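Local coordinates for protein 28 kDa product (Pseudomonas syringae pv. phaseolicola, PDB 1UKF) that acts as a papain-like cysteine protease that Pseudomonas syringae uses during infection of plant cells, where it interacts with the host protein PBS1, at residues P93-A98 against V178-F184; S6-R10 against D33-R37; G131-A135 against F146-L150; C138-F143 against Q154-A160. The contacts are given in a common frame with arbitrary orientation. Residue numbers count along the deposited sequence, not the author numbering.

In a papain-like protease a helix presents the catalytic cysteine to a histidine and its partner on the central antiparallel sheet, and the four contacts sample that sheet edge to edge. Interaction 3 holds His-132 and Asp-147 of the active site; the side chains of Cys-18 and His-132 are about 4 Å apart. Interactions 1 and 2 lie at the outermost strands, their centres 26 Å apart on opposite sides of the chain's centre. Interaction 2 joins interaction 3 through a probable hydrogen bond, Arg-10 N to Leu-150 O at 2.8 Å, and packs on interaction 4, where Val-7 CG2 lies 3.7 Å from Gln-154 NE2. Interactions 3 and 4 share strands 130-139 and 142-147, centres 18 Å apart.

Interaction 1 of 4, residues P93-A98 against V178-F184; sequences PKTVHA and VACVNEF
Two extended segments run antiparallel here, the axes of strands 94-97 and 178-184 approaching to 4.6 Å with their directions 156° apart. The register pairs Lys-94 with Glu-183 and Val-96 with Val-181 as hydrogen-bonded pairs, and Thr-95 with Asn-182 and His-97 with Cys-180 as non-hydrogen-bonded pairs. Lys-94 N donates to Glu-183 O (3.1 Å) and Glu-183 N to Lys-94 O (2.7 Å); Val-96 N to Val-181 O and Val-181 N to Val-96 O are both 2.9 Å. Beyond the last pair, Ala-98 N still reaches Ala-179 O at 2.9 Å, although Ala-179 has left the extended conformation (phi/psi -66/-37). On one face, Thr-95 and Asn-182, both chi1 m, bring OG1 and OD1 to 3.0 Å, while Asn-182 ND2 hydrogen-bonds Ser-123 of strand 119-126, and Thr-95 CG2 lies 3.9 Å from Cys-180 SG. The other face carries Lys-94, Val-96, Val-181 and Glu-183: the all-t lysine places CD 3.6 Å from Glu-183 OE1, while its NZ forms a salt bridge with Asp-112, and Val-96 CG2 touches Glu-183 OE2 at 3.5 Å. Pro-93 CG rests 3.6 Å from Phe-184 CE2. The pairing adds edge strand 88-97 to the papain-like sheet. Strand 119-126 flanks 178-184 on its other side, helix 102-113 packs against Val-96 and Glu-183, and helix 73-84 brings Phe-75 edge-to-face with Phe-184.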
loop_
_atom_site.group_PDB
_atom_site.type_symbol
_atom_site.label_atom_id
_atom_site.label_comp_id
_atom_site.label_asym_id
_atom_site.label_seq_id
_atom_site.Cartn_x
_atom_site.Cartn_y
_atom_site.Cartn_z
ATOM N N PRO A 93 11.836 5.826 5.785
ATOM C CA PRO A 93 10.999 4.627 5.680
ATOM C C PRO A 93 11.208 3.730 6.897
ATOM O O PRO A 93 12.344 3.474 7.302
ATOM C CB PRO A 93 11.486 3.983 4.389
ATOM C CG PRO A 93 11.850 5.171 3.551
ATOM C CD PRO A 93 12.589 6.054 4.539
ATOM N N LYS A 94 10.112 3.261 7.480
ATOM C CA LYS A 94 10.186 2.404 8.655
ATOM C C LYS A 94 9.939 0.946 8.299
ATOM O O LYS A 94 9.068 0.634 7.491
ATOM C CB LYS A 94 9.163 2.854 9.698
ATOM C CG LYS A 94 9.177 2.022 10.965
ATOM C CD LYS A 94 8.161 2.533 11.968
ATOM C CE LYS A 94 8.149 1.670 13.216
ATOM N NZ LYS A 94 7.156 2.160 14.206
ATOM N N THR A 95 10.713 0.053 8.906
ATOM C CA THR A 95 10.571 -1.372 8.657
ATOM C C THR A 95 10.078 -2.082 9.911
ATOM O O THR A 95 10.741 -2.058 10.948
ATOM C CB THR A 95 11.913 -2.008 8.236
ATOM O OG1 THR A 95 12.402 -1.363 7.056
ATOM C CG2 THR A 95 11.737 -3.491 7.958
ATOM N N VAL A 96 8.909 -2.703 9.816
ATOM C CA VAL A 96 8.350 -3.436 10.943
ATOM C C VAL A 96 8.471 -4.918 10.613
ATOM O O VAL A 96 7.901 -5.389 9.627
ATOM C CB VAL A 96 6.863 -3.080 11.174
ATOM C CG1 VAL A 96 6.341 -3.802 12.409
ATOM C CG2 VAL A 96 6.706 -1.576 11.341
ATOM N N HIS A 97 9.227 -5.645 11.429
ATOM C CA HIS A 97 9.429 -7.072 11.205
ATOM C C HIS A 97 8.303 -7.914 11.787
ATOM O O HIS A 97 7.660 -7.526 12.759
ATOM C CB HIS A 97 10.772 -7.519 11.792
ATOM C CG HIS A 97 11.952 -6.818 11.194
ATOM N ND1 HIS A 97 12.359 -5.564 11.599
ATOM C CD2 HIS A 97 12.789 -7.178 10.193
ATOM C CE1 HIS A 97 13.396 -5.184 10.875
ATOM N NE2 HIS A 97 13.678 -6.146 10.015
ATOM N N ALA A 98 8.079 -9.077 11.182
ATOM C CA ALA A 98 7.021 -9.984 11.611
ATOM C C ALA A 98 7.334 -10.736 12.901
ATOM O O ALA A 98 6.633 -11.687 13.249
ATOM C CB ALA A 98 6.713 -10.977 10.497
ATOM N N VAL A 178 4.764 -12.781 5.193
ATOM C CA VAL A 178 5.136 -11.375 5.254
ATOM C C VAL A 178 6.260 -11.232 6.276
ATOM O O VAL A 178 6.011 -11.157 7.478
ATOM C CB VAL A 178 3.941 -10.499 5.685
ATOM C CG1 VAL A 178 4.338 -9.032 5.671
ATOM C CG2 VAL A 178 2.756 -10.746 4.760
ATOM N N ALA A 179 7.493 -11.203 5.785
ATOM C CA ALA A 179 8.669 -11.084 6.643
ATOM C C ALA A 179 8.719 -9.730 7.340
ATOM O O ALA A 179 9.133 -9.627 8.498
ATOM C CB ALA A 179 9.933 -11.295 5.820
ATOM N N CYS A 180 8.305 -8.691 6.623
ATOM C CA CYS A 180 8.289 -7.347 7.179
ATOM C C CYS A 180 7.434 -6.426 6.326
ATOM O O CYS A 180 7.049 -6.765 5.207
ATOM C CB CYS A 180 9.711 -6.779 7.280
ATOM S SG CYS A 180 10.524 -6.412 5.707
ATOM N N VAL A 181 7.128 -5.261 6.880
ATOM C CA VAL A 181 6.332 -4.261 6.194
ATOM C C VAL A 181 7.116 -2.960 6.221
ATOM O O VAL A 181 7.547 -2.517 7.286
ATOM C CB VAL A 181 4.983 -4.024 6.907
ATOM C CG1 VAL A 181 4.223 -2.893 6.226
ATOM C CG2 VAL A 181 4.156 -5.298 6.899
ATOM N N ASN A 182 7.324 -2.363 5.054
ATOM C CA ASN A 182 8.028 -1.088 4.989
ATOM C C ASN A 182 6.978 0.006 4.878
ATOM O O ASN A 182 6.031 -0.105 4.098
ATOM C CB ASN A 182 8.950 -1.015 3.773
ATOM C CG ASN A 182 9.966 -2.126 3.746
ATOM O OD1 ASN A 182 10.763 -2.283 4.671
ATOM N ND2 ASN A 182 9.948 -2.907 2.678
ATOM N N GLU A 183 7.148 1.063 5.659
ATOM C CA GLU A 183 6.204 2.167 5.653
ATOM C C GLU A 183 6.807 3.410 5.027
ATOM O O GLU A 183 7.911 3.819 5.385
ATOM C CB GLU A 183 5.778 2.512 7.081
ATOM C CG GLU A 183 5.292 1.342 7.911
ATOM C CD GLU A 183 5.087 1.726 9.363
ATOM O OE1 GLU A 183 5.425 2.871 9.731
ATOM O OE2 GLU A 183 4.592 0.888 10.139
ATOM N N PHE A 184 6.079 4.002 4.089
ATOM C CA PHE A 184 6.505 5.235 3.446
ATOM C C PHE A 184 5.435 6.264 3.783
ATOM O O PHE A 184 4.369 6.295 3.163
ATOM C CB PHE A 184 6.624 5.052 1.932
ATOM C CG PHE A 184 7.649 4.031 1.532
ATOM C CD1 PHE A 184 7.295 2.695 1.365
ATOM C CD2 PHE A 184 8.983 4.395 1.372
ATOM C CE1 PHE A 184 8.257 1.736 1.044
ATOM C CE2 PHE A 184 9.950 3.443 1.054
ATOM C CZ PHE A 184 9.586 2.114 0.890
#

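Interaction 2 of 4, residues S6-R10 against D33-R37; sequences SVASR and DAESR
A classic beta bulge in an edge strand meets the capped start of a helix. Along segment 6-10 the chain turns a corner at Val-7 and Ala-8, which both face Glu-152 of strand 151-156. Val-7 (phi/psi -117/-23) sets CG2 3.5 Å from Ala-34 CB. Ala-8 (-158/94) points its CB toward helix 34-41, 3.6 Å from Ala-34 CB, the small side chains letting its CA come 5.2 Å from that of Glu-35. The helix begins with a capping box: Asp-33 OD1 accepts from Ser-36 N and Ser-36 OG from Asp-33 N, both at 2.9 Å. Glu-35, with chi1 and chi2 both m, folds back to the bulge, bringing OE2 3.0 Å from Ala-8 CB and 2.8 Å from Val-7 O, two acceptors with no hydrogen bond. Ser-9 turns its side chain away, but its carbonyl O accepts from Arg-10 NE at 3.1 Å. Arg-10 (chi1 t, chi2 and chi3 p) forms salt bridges through NH1 with Asp-39 and Asp-42, and a long one from NH2 to Glu-35 OE1, 3.7 Å. Water 1 closes the same gap, accepting from Arg-10 NH2 at 3.0 Å and donating to Ser-9 O at 2.7 Å and Glu-35 OE1 at 3.2 Å.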
loop_
_atom_site.group_PDB
_atom_site.type_symbol
_atom_site.label_atom_id
_atom_site.label_comp_id
_atom_site.label_asym_id
_atom_site.label_seq_id
_atom_site.Cartn_x
_atom_site.Cartn_y
_atom_site.Cartn_z
ATOM N N SER A 6 -14.170 -5.088 4.167
ATOM C CA SER A 6 -14.261 -4.789 2.744
ATOM C C SER A 6 -15.358 -3.790 2.397
ATOM O O SER A 6 -16.502 -3.937 2.833
ATOM C CB SER A 6 -14.499 -6.075 1.950
ATOM O OG SER A 6 -14.675 -5.784 0.575
ATOM N N VAL A 7 -15.015 -2.771 1.616
ATOM C CA VAL A 7 -16.007 -1.791 1.185
ATOM C C VAL A 7 -16.159 -1.813 -0.336
ATOM O O VAL A 7 -17.187 -1.399 -0.873
ATOM C CB VAL A 7 -15.668 -0.353 1.661
ATOM C CG1 VAL A 7 -15.860 -0.251 3.161
ATOM C CG2 VAL A 7 -14.250 0.025 1.277
ATOM N N ALA A 8 -15.132 -2.296 -1.029
ATOM C CA ALA A 8 -15.169 -2.402 -2.485
ATOM C C ALA A 8 -14.154 -3.443 -2.939
ATOM O O ALA A 8 -12.973 -3.143 -3.126
ATOM C CB ALA A 8 -14.868 -1.050 -3.128
ATOM N N SER A 9 -14.625 -4.673 -3.105
ATOM C CA SER A 9 -13.779 -5.777 -3.533
ATOM C C SER A 9 -13.475 -5.668 -5.022
ATOM O O SER A 9 -14.380 -5.475 -5.839
ATOM C CB SER A 9 -14.479 -7.105 -3.244
ATOM O OG SER A 9 -13.688 -8.197 -3.672
ATOM N N ARG A 10 -12.200 -5.787 -5.378
ATOM C CA ARG A 10 -11.797 -5.704 -6.775
ATOM C C ARG A 10 -10.325 -6.056 -6.931
ATOM O O ARG A 10 -9.458 -5.401 -6.351
ATOM C CB ARG A 10 -12.027 -4.289 -7.316
ATOM C CG ARG A 10 -12.235 -4.220 -8.835
ATOM C CD ARG A 10 -13.620 -4.750 -9.216
ATOM N NE ARG A 10 -14.665 -3.971 -8.555
ATOM C CZ ARG A 10 -15.113 -2.798 -8.990
ATOM N NH1 ARG A 10 -14.624 -2.266 -10.102
ATOM N NH2 ARG A 10 -16.029 -2.139 -8.294
ATOM N N ASP A 33 -16.638 7.408 -3.968
ATOM C CA ASP A 33 -16.729 6.423 -2.900
ATOM C C ASP A 33 -15.832 5.242 -3.254
ATOM O O ASP A 33 -15.215 5.222 -4.319
ATOM C CB ASP A 33 -18.177 5.960 -2.684
ATOM C CG ASP A 33 -18.872 5.579 -3.974
ATOM O OD1 ASP A 33 -18.270 4.862 -4.798
ATOM O OD2 ASP A 33 -20.038 5.987 -4.159
ATOM N N ALA A 34 -15.751 4.263 -2.362
ATOM C CA ALA A 34 -14.899 3.102 -2.592
ATOM C C ALA A 34 -15.176 2.409 -3.923
ATOM O O ALA A 34 -14.244 2.055 -4.649
ATOM C CB ALA A 34 -15.048 2.112 -1.446
ATOM N N GLU A 35 -16.452 2.215 -4.245
ATOM C CA GLU A 35 -16.828 1.555 -5.492
ATOM C C GLU A 35 -16.351 2.321 -6.719
ATOM O O GLU A 35 -15.805 1.727 -7.655
ATOM C CB GLU A 35 -18.348 1.382 -5.567
ATOM C CG GLU A 35 -18.930 0.478 -4.498
ATOM C CD GLU A 35 -18.386 -0.933 -4.570
ATOM O OE1 GLU A 35 -18.506 -1.565 -5.641
ATOM O OE2 GLU A 35 -17.842 -1.415 -3.555
ATOM N N SER A 36 -16.556 3.635 -6.727
ATOM C CA SER A 36 -16.134 4.430 -7.870
ATOM C C SER A 36 -14.613 4.469 -7.974
ATOM O O SER A 36 -14.071 4.561 -9.074
ATOM C CB SER A 36 -16.713 5.853 -7.799
ATOM O OG SER A 36 -16.211 6.579 -6.695
ATOM N N ARG A 37 -13.921 4.385 -6.840
ATOM C CA ARG A 37 -12.460 4.392 -6.867
ATOM C C ARG A 37 -11.957 3.093 -7.484
ATOM O O ARG A 37 -10.994 3.093 -8.251
ATOM C CB ARG A 37 -11.887 4.578 -5.457
ATOM C CG ARG A 37 -12.072 5.995 -4.919
ATOM C CD ARG A 37 -11.240 6.252 -3.672
ATOM N NE ARG A 37 -11.795 5.655 -2.460
ATOM C CZ ARG A 37 -12.807 6.167 -1.765
ATOM N NH1 ARG A 37 -13.391 7.289 -2.164
ATOM N NH2 ARG A 37 -13.216 5.574 -0.652
HETATM O O HOH W 1 -16.620 -4.060 -6.120
#

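Interaction 3 of 4, residues G131-A135 against F146-L150; sequences GHAIA and FDPNL
His-132 reaches from its strand over the turn after strand 142-147, with the amide nitrogen of Asn-149 lying over one face of its imidazole, ND2 3.1 Å from CE1. At the ring edge NE2 donates to Asp-147 OD1 at 2.7 Å, nearly straight at 169°. This is the His-carboxylate bond of the active site: with Cys-18 these two are the catalytic residues, in the charge-relay arrangement of papain-like proteases, although papain itself has asparagine in place of this aspartate. Asp-147 OD1 also accepts from Asn-149 N (2.9 Å), an Asx turn, so the turn that follows helps to orient the carboxylate through Asn-149 N; a backbone bond of the same turn runs from Leu-150 N to Asp-147 O at 2.8 Å. The backbones run antiparallel, their touching parts 155° apart. Ala-135 and Phe-146 form a hydrogen-bonded pair, CA atoms 5.3 Å apart, with Ala-135 N to Phe-146 O at 3.0 Å and Phe-146 N to Ala-135 O at 2.8 Å. Toward His-132 the strands part around Pro-148, whose CD touches Ala-133 O (3.3 Å) and Ile-134 CG2 (4.1 Å). Tyr-171 of helix 160-173 hydrogen-bonds Asp-147 OD2 and Asn-149 ND2, and Asn-149 OD1 accepts from Asn-13 ND2. Helix 18-27 brings Cys-18 against His-132 and stacks Trp-25 on Phe-146, while strand 119-126 pairs with the far edge of 131-135.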
loop_
_atom_site.group_PDB
_atom_site.type_symbol
_atom_site.label_atom_id
_atom_site.label_comp_id
_atom_site.label_asym_id
_atom_site.label_seq_id
_atom_site.Cartn_x
_atom_site.Cartn_y
_atom_site.Cartn_z
ATOM N N GLY A 131 7.965 -8.677 -3.456
ATOM C CA GLY A 131 7.338 -7.544 -2.812
ATOM C C GLY A 131 5.946 -7.273 -3.341
ATOM O O GLY A 131 5.552 -7.769 -4.401
ATOM N N HIS A 132 5.195 -6.485 -2.579
ATOM C CA HIS A 132 3.839 -6.107 -2.945
ATOM C C HIS A 132 3.447 -4.808 -2.253
ATOM O O HIS A 132 3.450 -4.710 -1.023
ATOM C CB HIS A 132 2.840 -7.192 -2.569
ATOM C CG HIS A 132 1.428 -6.830 -2.898
ATOM N ND1 HIS A 132 1.022 -6.537 -4.183
ATOM C CD2 HIS A 132 0.334 -6.687 -2.114
ATOM C CE1 HIS A 132 -0.262 -6.229 -4.174
ATOM N NE2 HIS A 132 -0.704 -6.312 -2.933
ATOM N N ALA A 133 3.075 -3.822 -3.054
ATOM C CA ALA A 133 2.717 -2.515 -2.536
ATOM C C ALA A 133 1.224 -2.318 -2.338
ATOM O O ALA A 133 0.412 -2.763 -3.150
ATOM C CB ALA A 133 3.255 -1.445 -3.467
ATOM N N ILE A 134 0.878 -1.658 -1.238
ATOM C CA ILE A 134 -0.500 -1.323 -0.915
ATOM C C ILE A 134 -0.460 0.113 -0.400
ATOM O O ILE A 134 0.616 0.697 -0.252
ATOM C CB ILE A 134 -1.103 -2.269 0.162
ATOM C CG1 ILE A 134 -0.335 -2.160 1.483
ATOM C CG2 ILE A 134 -1.089 -3.702 -0.358
ATOM C CD1 ILE A 134 -0.920 -3.000 2.607
ATOM N N ALA A 135 -1.619 0.702 -0.138
ATOM C CA ALA A 135 -1.648 2.075 0.345
ATOM C C ALA A 135 -2.755 2.279 1.357
ATOM O O ALA A 135 -3.694 1.491 1.445
ATOM C CB ALA A 135 -1.829 3.043 -0.830
ATOM N N PHE A 146 -6.081 0.253 0.701
ATOM C CA PHE A 146 -6.254 -0.303 -0.635
ATOM C C PHE A 146 -5.143 -1.288 -0.962
ATOM O O PHE A 146 -3.956 -0.962 -0.861
ATOM C CB PHE A 146 -6.266 0.823 -1.681
ATOM C CG PHE A 146 -6.096 0.342 -3.106
ATOM C CD1 PHE A 146 -7.066 -0.450 -3.715
ATOM C CD2 PHE A 146 -4.963 0.686 -3.834
ATOM C CE1 PHE A 146 -6.905 -0.889 -5.029
ATOM C CE2 PHE A 146 -4.796 0.251 -5.148
ATOM C CZ PHE A 146 -5.770 -0.537 -5.743
ATOM N N ASP A 147 -5.536 -2.501 -1.332
ATOM C CA ASP A 147 -4.585 -3.530 -1.734
ATOM C C ASP A 147 -4.972 -3.853 -3.176
ATOM O O ASP A 147 -6.063 -4.361 -3.425
ATOM C CB ASP A 147 -4.738 -4.786 -0.879
ATOM C CG ASP A 147 -3.752 -5.872 -1.265
ATOM O OD1 ASP A 147 -3.341 -5.915 -2.444
ATOM O OD2 ASP A 147 -3.393 -6.693 -0.392
ATOM N N PRO A 148 -4.090 -3.555 -4.142
ATOM C CA PRO A 148 -4.377 -3.825 -5.555
ATOM C C PRO A 148 -4.890 -5.239 -5.866
ATOM O O PRO A 148 -5.641 -5.427 -6.823
ATOM C CB PRO A 148 -3.043 -3.533 -6.235
ATOM C CG PRO A 148 -2.460 -2.440 -5.380
ATOM C CD PRO A 148 -2.768 -2.921 -3.977
ATOM N N ASN A 149 -4.483 -6.230 -5.074
ATOM C CA ASN A 149 -4.921 -7.609 -5.293
ATOM C C ASN A 149 -6.330 -7.889 -4.788
ATOM O O ASN A 149 -6.968 -8.840 -5.242
ATOM C CB ASN A 149 -4.011 -8.615 -4.572
ATOM C CG ASN A 149 -2.620 -8.702 -5.159
ATOM O OD1 ASN A 149 -2.421 -8.571 -6.366
ATOM N ND2 ASN A 149 -1.642 -8.965 -4.299
ATOM N N LEU A 150 -6.816 -7.062 -3.863
ATOM C CA LEU A 150 -8.108 -7.296 -3.223
ATOM C C LEU A 150 -9.178 -6.221 -3.322
ATOM O O LEU A 150 -10.364 -6.537 -3.439
ATOM C CB LEU A 150 -7.865 -7.605 -1.743
ATOM C CG LEU A 150 -6.925 -8.782 -1.460
ATOM C CD1 LEU A 150 -6.466 -8.741 -0.013
ATOM C CD2 LEU A 150 -7.636 -10.092 -1.772
#

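Interaction 4 of 4, residues C138-F143 against Q154-A160; sequences CEGSQF and QSSRSAA
Two successive hairpins of the sheet meet here: the type II' turn from Glu-139 to Gln-142 joins strands 130-139 and 142-147, and the latter pairs antiparallel with strand 151-156. Gly-140 takes phi/psi 64/-122 at the turn's second position, a positive phi favouring glycine. The turn is closed by Gln-142 N to Glu-139 O (3.0 Å) and Glu-139 N to Gln-142 O (2.8 Å). Phe-143 and Ser-155 form a hydrogen-bonded pair, Phe-143 N donating to Ser-155 O at 2.8 Å and Ser-155 N to Phe-143 O at 3.0 Å; next to it, toward the turn, Gln-142 and Ser-156 are a non-hydrogen-bonded pair. The side-chain amides meet as Gln-142 NE2 donates to Gln-154 OE1 (2.7 Å), while Gln-154 NE2 is held by Glu-152. Ser-155 OG donates to Ser-156 O at 2.8 Å and lies at the edge of the Phe-143 ring, 3.6 Å from CD2, which also meets Ala-160 CB at 3.9 Å. Ser-156 OG accepts from Ala-159 N at 3.1 Å, an ST motif leading through type I turn 157-160 into helix 160-173. Arg-157 N makes a weak bond to Ser-141 O (3.1 Å) and donates to water 2 (2.9 Å), itself 2.8 Å from Ser-141 OG. The arginine bends back over the turn 139-142, its CD 3.4 Å from Cys-138 SG and its NH1 donating to Gly-140 O at 2.7 Å.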
loop_
_atom_site.group_PDB
_atom_site.type_symbol
_atom_site.label_atom_id
_atom_site.label_comp_id
_atom_site.label_asym_id
_atom_site.label_seq_id
_atom_site.Cartn_x
_atom_site.Cartn_y
_atom_site.Cartn_z
ATOM N N CYS A 138 -5.720 7.876 6.318
ATOM C CA CYS A 138 -6.570 8.023 7.484
ATOM C C CYS A 138 -7.185 9.412 7.458
ATOM O O CYS A 138 -6.480 10.418 7.571
ATOM C CB CYS A 138 -5.745 7.818 8.755
ATOM S SG CYS A 138 -6.720 7.558 10.246
ATOM N N GLU A 139 -8.502 9.446 7.267
ATOM C CA GLU A 139 -9.276 10.683 7.213
ATOM C C GLU A 139 -10.106 10.789 8.490
ATOM O O GLU A 139 -11.186 10.211 8.580
ATOM C CB GLU A 139 -10.211 10.667 5.997
ATOM C CG GLU A 139 -9.517 10.806 4.649
ATOM C CD GLU A 139 -10.469 10.619 3.476
ATOM O OE1 GLU A 139 -11.589 11.170 3.515
ATOM O OE2 GLU A 139 -10.091 9.929 2.506
ATOM N N GLY A 140 -9.601 11.526 9.475
ATOM C CA GLY A 140 -10.324 11.658 10.727
ATOM C C GLY A 140 -10.423 10.312 11.419
ATOM O O GLY A 140 -9.405 9.684 11.701
ATOM N N SER A 141 -11.644 9.858 11.686
ATOM C CA SER A 141 -11.847 8.569 12.343
ATOM C C SER A 141 -11.863 7.411 11.345
ATOM O O SER A 141 -11.801 6.247 11.734
ATOM C CB SER A 141 -13.164 8.578 13.124
ATOM O OG SER A 141 -13.413 7.312 13.710
ATOM N N GLN A 142 -11.931 7.743 10.060
ATOM C CA GLN A 142 -11.992 6.746 8.993
ATOM C C GLN A 142 -10.639 6.313 8.418
ATOM O O GLN A 142 -9.921 7.116 7.821
ATOM C CB GLN A 142 -12.879 7.282 7.865
ATOM C CG GLN A 142 -12.965 6.399 6.628
ATOM C CD GLN A 142 -13.805 7.030 5.534
ATOM O OE1 GLN A 142 -13.630 8.203 5.201
ATOM N NE2 GLN A 142 -14.719 6.253 4.964
ATOM N N PHE A 143 -10.305 5.038 8.594
ATOM C CA PHE A 143 -9.059 4.488 8.069
ATOM C C PHE A 143 -9.369 3.711 6.791
ATOM O O PHE A 143 -10.169 2.774 6.806
ATOM C CB PHE A 143 -8.401 3.558 9.090
ATOM C CG PHE A 143 -7.142 2.906 8.587
ATOM C CD1 PHE A 143 -6.013 3.669 8.304
ATOM C CD2 PHE A 143 -7.095 1.532 8.368
ATOM C CE1 PHE A 143 -4.854 3.073 7.808
ATOM C CE2 PHE A 143 -5.939 0.928 7.872
ATOM C CZ PHE A 143 -4.816 1.701 7.592
ATOM N N GLN A 154 -12.048 -0.597 4.859
ATOM C CA GLN A 154 -12.189 0.543 5.748
ATOM C C GLN A 154 -12.497 0.083 7.158
ATOM O O GLN A 154 -13.151 -0.944 7.365
ATOM C CB GLN A 154 -13.297 1.477 5.256
ATOM C CG GLN A 154 -12.899 2.322 4.053
ATOM C CD GLN A 154 -14.018 3.227 3.582
ATOM O OE1 GLN A 154 -14.885 3.615 4.367
ATOM N NE2 GLN A 154 -13.994 3.588 2.301
ATOM N N SER A 155 -12.006 0.848 8.126
ATOM C CA SER A 155 -12.231 0.552 9.533
ATOM C C SER A 155 -12.097 1.848 10.305
ATOM O O SER A 155 -11.676 2.867 9.766
ATOM C CB SER A 155 -11.181 -0.433 10.058
ATOM O OG SER A 155 -9.916 0.194 10.226
ATOM N N SER A 156 -12.486 1.814 11.568
ATOM C CA SER A 156 -12.319 2.982 12.411
ATOM C C SER A 156 -10.827 2.920 12.741
ATOM O O SER A 156 -10.178 1.900 12.492
ATOM C CB SER A 156 -13.125 2.813 13.695
ATOM O OG SER A 156 -12.699 1.651 14.386
ATOM N N ARG A 157 -10.266 3.989 13.292
ATOM C CA ARG A 157 -8.858 3.936 13.653
ATOM C C ARG A 157 -8.710 2.853 14.727
ATOM O O ARG A 157 -7.703 2.150 14.781
ATOM C CB ARG A 157 -8.374 5.291 14.193
ATOM C CG ARG A 157 -8.533 6.450 13.217
ATOM C CD ARG A 157 -7.627 7.628 13.573
ATOM N NE ARG A 157 -7.793 8.109 14.944
ATOM C CZ ARG A 157 -8.395 9.245 15.285
ATOM N NH1 ARG A 157 -8.915 10.041 14.359
ATOM N NH2 ARG A 157 -8.447 9.604 16.560
ATOM N N SER A 158 -9.740 2.712 15.558
ATOM C CA SER A 158 -9.754 1.728 16.637
ATOM C C SER A 158 -9.551 0.291 16.164
ATOM O O SER A 158 -8.830 -0.487 16.792
ATOM C CB SER A 158 -11.082 1.796 17.406
ATOM O OG SER A 158 -11.320 3.086 17.941
ATOM N N ALA A 159 -10.197 -0.059 15.055
ATOM C CA ALA A 159 -10.127 -1.415 14.516
ATOM C C ALA A 159 -9.037 -1.649 13.474
ATOM O O ALA A 159 -8.903 -2.756 12.952
ATOM C CB ALA A 159 -11.484 -1.802 13.940
ATOM N N ALA A 160 -8.254 -0.619 13.177
ATOM C CA ALA A 160 -7.188 -0.749 12.190
ATOM C C ALA A 160 -6.251 -1.931 12.472
ATOM O O ALA A 160 -5.819 -2.613 11.550
ATOM C CB ALA A 160 -6.391 0.549 12.103
HETATM O O HOH W 2 -11.527 5.853 15.107
#